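Local coordinates for TfuA domain-containing protein (Methanosarcina acetivorans, PDB 6XP8) that takes part in peptide backbone thioamidation, probably as a partner of a YcaO enzyme, at residues V129-T134 / P162-L167. Sequence-based numbering, arbitrary orientation.
Sequences VNIRET and PDRSYL
Tyr166, in the first turn of helix 166-175, reaches across to helix 128-140 and sets its phenol end against Asn130, Ile131 and Thr134. Its CG lies anti to its own carbonyl carbon (chi1 -63°), which carries the ring out to the neighbouring helix. Ile131 and Tyr166 run alongside each other, pointing opposite ways, so that Ile131 CG1 comes to rest 4.0 Å from Tyr166 CE1. Thr134 meets the tyrosine at a slant: its methyl CG2 sits 4.1 Å from the same CE1, while its OG1 is 3.3 Å from Tyr166 OH. Beside them, Asn130 CB packs 3.7 Å from Tyr166 OH. Farther along, Ile131 CD1 meets the aliphatic part of Arg164 at CD, 4.2 Å away; the guanidinium of Arg164 goes on to a salt bridge with Asp110 and a hydrogen bond from NE to Ala156 O.

Thr134 OG1 lies anti to its carbonyl carbon (chi1 -59°) and turns back onto its own helix, donating to Asn130 O over 2.8 Å from above the carbonyl plane. That oxygen also takes the helical N-H of Thr134, so two donors grip it. OG1 in turn is bonded to Val196 N, and Glu195 OE2 joins Tyr166 OH to Asn130 ND2, which is also hydrogen-bonded to Asp197 OD1. An alanine at Thr134 would lose the hydroxyl link between Asn130 O and Val196 N and the methyl beside CE1, and would probably loosen the tyrosine's seat.

With Leu188 and Cys191 of helix 181-193 also touching Tyr166, the arrangement is characteristic of a helix-bundle core, here in the part built from helices 128-140, 146-157, 166-175 and 181-193, where a buried tyrosine joins helices 128-140 and 166-175 and, through Glu195, the 194-197 loop.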
# COMPACT_ATOMS: atom_id res chain seq x y z
N VAL A 129 7.15 2.74 2.15
CA VAL A 129 6.37 3.98 2.35
C VAL A 129 6.01 4.27 3.82
O VAL A 129 6.11 5.42 4.25
CB VAL A 129 5.11 4.11 1.45
CG1 VAL A 129 5.51 4.33 -0.01
CG2 VAL A 129 4.17 2.92 1.59
N ASN A 130 5.63 3.22 4.56
CA ASN A 130 5.37 3.31 6.01
C ASN A 130 6.66 3.64 6.78
O ASN A 130 6.62 4.43 7.72
CB ASN A 130 4.77 2.01 6.57
CG ASN A 130 3.27 1.86 6.29
OD1 ASN A 130 2.69 2.54 5.44
ND2 ASN A 130 2.64 0.91 6.98
N ILE A 131 7.78 3.05 6.37
CA ILE A 131 9.10 3.32 6.98
C ILE A 131 9.48 4.79 6.78
O ILE A 131 9.89 5.46 7.73
CB ILE A 131 10.20 2.34 6.47
CG1 ILE A 131 9.91 0.91 6.94
CG2 ILE A 131 11.59 2.77 6.94
CD1 ILE A 131 10.62 -0.18 6.15
N ARG A 132 9.30 5.28 5.55
CA ARG A 132 9.56 6.69 5.20
C ARG A 132 8.80 7.64 6.13
O ARG A 132 9.40 8.54 6.73
CB ARG A 132 9.18 6.97 3.73
CG ARG A 132 10.10 6.34 2.69
CD ARG A 132 9.72 6.80 1.29
NE ARG A 132 10.56 6.20 0.24
CZ ARG A 132 11.78 6.62 -0.11
NH1 ARG A 132 12.36 7.64 0.51
NH2 ARG A 132 12.42 6.00 -1.09
N GLU A 133 7.49 7.42 6.25
CA GLU A 133 6.61 8.27 7.03
C GLU A 133 6.83 8.15 8.54
O GLU A 133 6.70 9.15 9.27
CB GLU A 133 5.15 7.98 6.68
CG GLU A 133 4.74 8.51 5.31
CD GLU A 133 4.85 10.02 5.22
OE1 GLU A 133 4.02 10.72 5.84
OE2 GLU A 133 5.76 10.51 4.53
N THR A 134 7.15 6.94 8.99
CA THR A 134 7.39 6.67 10.41
C THR A 134 8.75 7.24 10.85
O THR A 134 8.83 7.83 11.93
CB THR A 134 7.23 5.17 10.75
OG1 THR A 134 5.89 4.77 10.40
CG2 THR A 134 7.43 4.90 12.24
N PRO A 162 11.08 -8.75 2.28
CA PRO A 162 10.59 -9.64 3.34
C PRO A 162 11.33 -9.52 4.68
O PRO A 162 10.79 -9.95 5.70
CB PRO A 162 10.80 -11.04 2.74
CG PRO A 162 10.65 -10.81 1.28
CD PRO A 162 11.42 -9.54 1.07
N ASP A 163 12.52 -8.91 4.66
CA ASP A 163 13.31 -8.66 5.87
C ASP A 163 13.14 -7.24 6.44
O ASP A 163 13.75 -6.91 7.47
CB ASP A 163 14.80 -8.91 5.60
CG ASP A 163 15.11 -10.36 5.22
OD1 ASP A 163 14.28 -11.26 5.47
OD2 ASP A 163 16.20 -10.59 4.67
N ARG A 164 12.33 -6.40 5.78
CA ARG A 164 12.03 -5.05 6.27
C ARG A 164 11.08 -5.12 7.47
O ARG A 164 9.93 -5.53 7.34
CB ARG A 164 11.41 -4.19 5.16
CG ARG A 164 12.41 -3.58 4.20
CD ARG A 164 11.72 -2.82 3.07
NE ARG A 164 12.71 -2.42 2.07
CZ ARG A 164 12.45 -2.19 0.79
NH1 ARG A 164 11.23 -2.31 0.29
NH2 ARG A 164 13.45 -1.84 -0.01
N SER A 165 11.60 -4.75 8.63
CA SER A 165 10.80 -4.60 9.85
C SER A 165 11.45 -3.54 10.73
O SER A 165 12.64 -3.27 10.58
CB SER A 165 10.69 -5.93 10.61
OG SER A 165 11.93 -6.32 11.19
N TYR A 166 10.67 -2.96 11.64
CA TYR A 166 11.19 -1.95 12.55
C TYR A 166 12.22 -2.51 13.52
O TYR A 166 13.23 -1.85 13.80
CB TYR A 166 10.06 -1.22 13.28
CG TYR A 166 9.16 -0.45 12.34
CD1 TYR A 166 9.65 0.63 11.60
CD2 TYR A 166 7.82 -0.80 12.20
CE1 TYR A 166 8.83 1.34 10.73
CE2 TYR A 166 6.98 -0.10 11.33
CZ TYR A 166 7.49 0.98 10.61
OH TYR A 166 6.68 1.68 9.75
N LEU A 167 11.99 -3.74 13.99
CA LEU A 167 12.96 -4.45 14.81
C LEU A 167 14.24 -4.77 14.03
O LEU A 167 15.33 -4.53 14.53
CB LEU A 167 12.35 -5.72 15.42
CG LEU A 167 13.19 -6.68 16.30
CD1 LEU A 167 14.09 -6.02 17.33
CD2 LEU A 167 12.24 -7.64 16.98